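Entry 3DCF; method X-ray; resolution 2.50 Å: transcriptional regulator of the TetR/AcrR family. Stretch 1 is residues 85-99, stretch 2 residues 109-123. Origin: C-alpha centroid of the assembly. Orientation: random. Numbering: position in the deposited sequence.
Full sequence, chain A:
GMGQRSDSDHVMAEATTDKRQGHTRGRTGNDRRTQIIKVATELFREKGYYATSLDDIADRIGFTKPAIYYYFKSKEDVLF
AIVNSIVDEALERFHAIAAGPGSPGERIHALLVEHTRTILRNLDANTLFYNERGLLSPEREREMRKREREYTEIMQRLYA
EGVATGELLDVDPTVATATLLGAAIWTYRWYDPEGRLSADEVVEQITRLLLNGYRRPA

Stretch 1 85-99: SIVDEALERFHAIAA
Stretch 2 (109-123) HALLVEHTRTILRNL

Residues 85-98 and 109-121 are helical (phi/psi near -65/-40), each helix continuing from an earlier start, and pack nearly antiparallel, their N-to-C directions 165° apart and their axes 9.6 Å apart at closest approach. Nearest CA-CA pairs set the register: Ile86-Asn122 (8.5 Å), Ala90-Thr118 (7.3 Å) and Phe94-Leu111 (6.5 Å). Leu111 starts sideways from its CA, but its m, t rotamer carries CD2 over the Phe94 face, 3.5 Å from the ring centroid and 6° off the normal, a CH-pi contact. Phe94 (chi1 -150°, chi2 76°) presents that face to the methyl, while His115 CB lies at the ring edge, 4.2 Å from Phe94 CE1. The same Leu111 CD2 is 3.8 Å from Ile97 CB. Ile97 (m, t) points toward the partner helix, placing CG2 3.6 Å from Ala110 CB and CD1 3.8 Å from Glu114 CB.

The polar link is a salt bridge: Arg93 (m, t, m, chi4 -83°) turns NE toward OE2 of Glu114 (t, p, chi3 51°), donating almost straight (3.3 Å, N-H...O angle 174°). Glu114 OE1 lies 2.9 Å from Arg117 NH2, a purely electrostatic pairing. Thr118 (m) bonds OG1 to Glu114 O (2.8 Å). Asn122 (phi/psi -125/55) leaves the helix; with chi1 -54° and chi2 -100°, its ND2 bonds Thr118 O (2.7 Å) while OD1 faces Ile86 CG2 (3.4 Å; Ile86 m, t).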

# COMPACT_ATOMS: atom_id res chain seq x y z
N SER A 85 -6.84 -20.33 4.27
CA SER A 85 -8.29 -20.54 4.42
C SER A 85 -9.07 -19.23 4.21
O SER A 85 -10.02 -19.21 3.44
CB SER A 85 -8.60 -21.13 5.81
OG SER A 85 -10.00 -21.26 6.04
N ILE A 86 -8.65 -18.16 4.91
CA ILE A 86 -9.26 -16.80 4.79
C ILE A 86 -9.14 -16.26 3.35
O ILE A 86 -10.09 -15.63 2.85
CB ILE A 86 -8.67 -15.76 5.82
CG1 ILE A 86 -8.97 -16.17 7.27
CG2 ILE A 86 -9.27 -14.36 5.61
CD1 ILE A 86 -8.19 -15.36 8.30
N VAL A 87 -8.00 -16.49 2.69
CA VAL A 87 -7.80 -16.13 1.28
C VAL A 87 -8.70 -16.98 0.38
O VAL A 87 -9.28 -16.45 -0.56
CB VAL A 87 -6.30 -16.29 0.80
CG1 VAL A 87 -6.16 -16.10 -0.73
CG2 VAL A 87 -5.40 -15.30 1.54
N ASP A 88 -8.83 -18.28 0.69
CA ASP A 88 -9.66 -19.21 -0.09
C ASP A 88 -11.17 -18.83 -0.04
O ASP A 88 -11.83 -18.83 -1.09
CB ASP A 88 -9.42 -20.68 0.34
CG ASP A 88 -9.94 -21.70 -0.67
OD1 ASP A 88 -9.69 -21.56 -1.88
OD2 ASP A 88 -10.56 -22.70 -0.25
N GLU A 89 -11.70 -18.50 1.14
CA GLU A 89 -13.12 -18.07 1.27
C GLU A 89 -13.41 -16.70 0.65
O GLU A 89 -14.47 -16.53 0.03
CB GLU A 89 -13.61 -18.04 2.73
CG GLU A 89 -14.00 -19.39 3.34
CD GLU A 89 -14.95 -19.24 4.54
OE1 GLU A 89 -14.86 -18.22 5.25
OE2 GLU A 89 -15.79 -20.15 4.75
N ALA A 90 -12.51 -15.74 0.88
CA ALA A 90 -12.61 -14.37 0.30
C ALA A 90 -12.65 -14.40 -1.23
O ALA A 90 -13.44 -13.69 -1.86
CB ALA A 90 -11.45 -13.49 0.78
N LEU A 91 -11.82 -15.26 -1.81
CA LEU A 91 -11.75 -15.44 -3.26
C LEU A 91 -13.02 -16.11 -3.83
O LEU A 91 -13.42 -15.78 -4.95
CB LEU A 91 -10.45 -16.16 -3.62
CG LEU A 91 -10.06 -16.38 -5.09
CD1 LEU A 91 -8.53 -16.33 -5.26
CD2 LEU A 91 -10.67 -17.70 -5.61
N GLU A 92 -13.67 -17.01 -3.06
CA GLU A 92 -14.96 -17.63 -3.47
C GLU A 92 -16.10 -16.60 -3.49
O GLU A 92 -16.95 -16.63 -4.38
CB GLU A 92 -15.38 -18.81 -2.58
CG GLU A 92 -14.59 -20.10 -2.81
CD GLU A 92 -15.10 -21.30 -1.99
OE1 GLU A 92 -16.29 -21.31 -1.58
OE2 GLU A 92 -14.31 -22.24 -1.77
N ARG A 93 -16.13 -15.72 -2.49
CA ARG A 93 -17.08 -14.60 -2.44
C ARG A 93 -16.84 -13.59 -3.56
O ARG A 93 -17.77 -12.94 -4.00
CB ARG A 93 -17.05 -13.90 -1.08
CG ARG A 93 -17.51 -14.80 0.06
CD ARG A 93 -17.76 -14.04 1.35
NE ARG A 93 -16.60 -13.26 1.79
CZ ARG A 93 -15.55 -13.71 2.49
NH1 ARG A 93 -15.44 -14.99 2.85
NH2 ARG A 93 -14.56 -12.86 2.81
N PHE A 94 -15.58 -13.49 -4.01
CA PHE A 94 -15.19 -12.61 -5.12
C PHE A 94 -15.70 -13.18 -6.47
O PHE A 94 -16.34 -12.45 -7.26
CB PHE A 94 -13.66 -12.43 -5.13
CG PHE A 94 -13.20 -11.11 -5.67
CD1 PHE A 94 -13.31 -9.96 -4.88
CD2 PHE A 94 -12.63 -11.00 -6.94
CE1 PHE A 94 -12.87 -8.71 -5.35
CE2 PHE A 94 -12.19 -9.74 -7.43
CZ PHE A 94 -12.31 -8.60 -6.63
N HIS A 95 -15.42 -14.47 -6.73
CA HIS A 95 -15.89 -15.18 -7.95
C HIS A 95 -17.41 -15.16 -8.14
O HIS A 95 -17.89 -14.91 -9.26
CB HIS A 95 -15.43 -16.66 -8.00
CG HIS A 95 -14.08 -16.87 -8.62
ND1 HIS A 95 -12.95 -17.15 -7.88
CD2 HIS A 95 -13.70 -16.86 -9.92
CE1 HIS A 95 -11.92 -17.30 -8.70
NE2 HIS A 95 -12.35 -17.12 -9.94
N ALA A 96 -18.14 -15.44 -7.04
CA ALA A 96 -19.62 -15.45 -7.01
C ALA A 96 -20.24 -14.13 -7.50
O ALA A 96 -21.15 -14.15 -8.32
CB ALA A 96 -20.11 -15.78 -5.60
N ILE A 97 -19.70 -13.01 -7.01
CA ILE A 97 -20.13 -11.65 -7.40
C ILE A 97 -19.78 -11.36 -8.87
O ILE A 97 -20.62 -10.87 -9.61
CB ILE A 97 -19.51 -10.55 -6.49
CG1 ILE A 97 -20.00 -10.69 -5.05
CG2 ILE A 97 -19.88 -9.15 -6.99
CD1 ILE A 97 -19.24 -9.82 -4.04
N ALA A 98 -18.54 -11.66 -9.26
CA ALA A 98 -18.08 -11.48 -10.65
C ALA A 98 -18.80 -12.41 -11.68
O ALA A 98 -18.99 -12.01 -12.82
CB ALA A 98 -16.58 -11.64 -10.75
N ALA A 99 -19.19 -13.62 -11.26
CA ALA A 99 -19.94 -14.59 -12.11
C ALA A 99 -21.48 -14.53 -11.96
O ALA A 99 -22.18 -15.37 -12.54
CB ALA A 99 -19.45 -16.02 -11.83
N HIS A 109 -18.45 -2.35 -8.70
CA HIS A 109 -18.81 -1.68 -7.45
C HIS A 109 -19.01 -2.67 -6.30
O HIS A 109 -18.44 -2.47 -5.20
CB HIS A 109 -20.05 -0.80 -7.63
CG HIS A 109 -20.55 -0.20 -6.35
ND1 HIS A 109 -19.99 0.93 -5.79
CD2 HIS A 109 -21.55 -0.59 -5.52
CE1 HIS A 109 -20.63 1.21 -4.66
NE2 HIS A 109 -21.58 0.31 -4.48
N ALA A 110 -19.80 -3.72 -6.54
CA ALA A 110 -20.06 -4.78 -5.54
C ALA A 110 -18.76 -5.45 -5.08
O ALA A 110 -18.62 -5.73 -3.89
CB ALA A 110 -21.02 -5.82 -6.10
N LEU A 111 -17.84 -5.71 -6.01
CA LEU A 111 -16.52 -6.31 -5.69
C LEU A 111 -15.67 -5.44 -4.76
O LEU A 111 -15.02 -5.97 -3.85
CB LEU A 111 -15.72 -6.63 -6.97
CG LEU A 111 -16.20 -7.77 -7.89
CD1 LEU A 111 -15.47 -7.71 -9.25
CD2 LEU A 111 -16.04 -9.12 -7.21
N LEU A 112 -15.67 -4.12 -4.98
CA LEU A 112 -14.92 -3.16 -4.15
C LEU A 112 -15.45 -3.03 -2.71
O LEU A 112 -14.65 -2.92 -1.76
CB LEU A 112 -14.87 -1.77 -4.82
CG LEU A 112 -14.01 -1.70 -6.09
CD1 LEU A 112 -14.22 -0.35 -6.83
CD2 LEU A 112 -12.51 -1.93 -5.79
N VAL A 113 -16.78 -3.02 -2.55
CA VAL A 113 -17.44 -2.97 -1.22
C VAL A 113 -17.09 -4.25 -0.44
O VAL A 113 -16.80 -4.19 0.75
CB VAL A 113 -18.99 -2.88 -1.33
CG1 VAL A 113 -19.65 -2.98 0.06
CG2 VAL A 113 -19.43 -1.61 -2.06
N GLU A 114 -17.16 -5.39 -1.13
CA GLU A 114 -16.82 -6.70 -0.56
C GLU A 114 -15.33 -6.79 -0.18
O GLU A 114 -15.02 -7.25 0.90
CB GLU A 114 -17.17 -7.82 -1.57
CG GLU A 114 -16.75 -9.25 -1.19
CD GLU A 114 -17.18 -9.64 0.21
OE1 GLU A 114 -18.37 -9.48 0.56
OE2 GLU A 114 -16.33 -10.11 0.97
N HIS A 115 -14.46 -6.35 -1.09
CA HIS A 115 -13.00 -6.39 -0.89
C HIS A 115 -12.55 -5.53 0.30
O HIS A 115 -11.79 -6.01 1.15
CB HIS A 115 -12.26 -5.99 -2.18
CG HIS A 115 -10.77 -6.14 -2.09
ND1 HIS A 115 -10.15 -7.37 -2.03
CD2 HIS A 115 -9.78 -5.21 -2.07
CE1 HIS A 115 -8.84 -7.19 -1.96
NE2 HIS A 115 -8.59 -5.90 -1.98
N THR A 116 -13.07 -4.31 0.38
CA THR A 116 -12.76 -3.37 1.48
C THR A 116 -13.30 -3.88 2.83
O THR A 116 -12.60 -3.78 3.83
CB THR A 116 -13.32 -1.97 1.20
OG1 THR A 116 -13.03 -1.61 -0.16
CG2 THR A 116 -12.69 -0.94 2.15
N ARG A 117 -14.54 -4.40 2.83
CA ARG A 117 -15.14 -5.04 4.03
C ARG A 117 -14.24 -6.17 4.54
O ARG A 117 -14.00 -6.26 5.75
CB ARG A 117 -16.55 -5.64 3.75
CG ARG A 117 -17.75 -4.69 3.87
CD ARG A 117 -19.09 -5.48 3.85
NE ARG A 117 -19.38 -6.13 2.56
CZ ARG A 117 -20.34 -7.04 2.31
NH1 ARG A 117 -21.15 -7.50 3.28
NH2 ARG A 117 -20.48 -7.53 1.07
N THR A 118 -13.76 -7.00 3.62
CA THR A 118 -12.86 -8.11 3.97
C THR A 118 -11.53 -7.61 4.53
O THR A 118 -11.00 -8.25 5.45
CB THR A 118 -12.60 -9.04 2.76
OG1 THR A 118 -13.85 -9.41 2.18
CG2 THR A 118 -11.82 -10.31 3.17
N ILE A 119 -11.01 -6.49 4.00
CA ILE A 119 -9.75 -5.89 4.51
C ILE A 119 -9.91 -5.43 5.97
O ILE A 119 -9.12 -5.83 6.84
CB ILE A 119 -9.21 -4.69 3.64
CG1 ILE A 119 -8.88 -5.08 2.19
CG2 ILE A 119 -7.96 -4.08 4.26
CD1 ILE A 119 -7.88 -6.18 2.02
N LEU A 120 -10.94 -4.60 6.22
CA LEU A 120 -11.22 -4.04 7.57
C LEU A 120 -11.52 -5.09 8.65
O LEU A 120 -11.27 -4.84 9.84
CB LEU A 120 -12.35 -3.00 7.50
CG LEU A 120 -12.12 -1.77 6.60
CD1 LEU A 120 -13.35 -0.88 6.63
CD2 LEU A 120 -10.87 -0.97 6.98
N ARG A 121 -12.05 -6.25 8.23
CA ARG A 121 -12.31 -7.40 9.11
C ARG A 121 -11.08 -8.29 9.36
O ARG A 121 -11.01 -8.99 10.37
CB ARG A 121 -13.44 -8.28 8.54
CG ARG A 121 -14.81 -7.68 8.66
CD ARG A 121 -15.84 -8.54 7.95
NE ARG A 121 -17.20 -8.13 8.31
CZ ARG A 121 -17.85 -7.05 7.86
NH1 ARG A 121 -17.29 -6.19 7.00
NH2 ARG A 121 -19.10 -6.81 8.28
N ASN A 122 -10.12 -8.30 8.43
CA ASN A 122 -8.92 -9.14 8.53
C ASN A 122 -7.67 -8.27 8.43
O ASN A 122 -6.80 -8.52 7.59
CB ASN A 122 -8.92 -10.24 7.46
CG ASN A 122 -10.19 -11.10 7.47
OD1 ASN A 122 -10.20 -12.21 8.01
ND2 ASN A 122 -11.27 -10.57 6.89
N LEU A 123 -7.60 -7.26 9.31
CA LEU A 123 -6.49 -6.28 9.29
C LEU A 123 -5.11 -6.91 9.56
O LEU A 123 -4.16 -6.62 8.80
CB LEU A 123 -6.77 -5.09 10.24
CG LEU A 123 -7.87 -4.11 9.79
CD1 LEU A 123 -8.39 -3.26 10.97
CD2 LEU A 123 -7.38 -3.22 8.64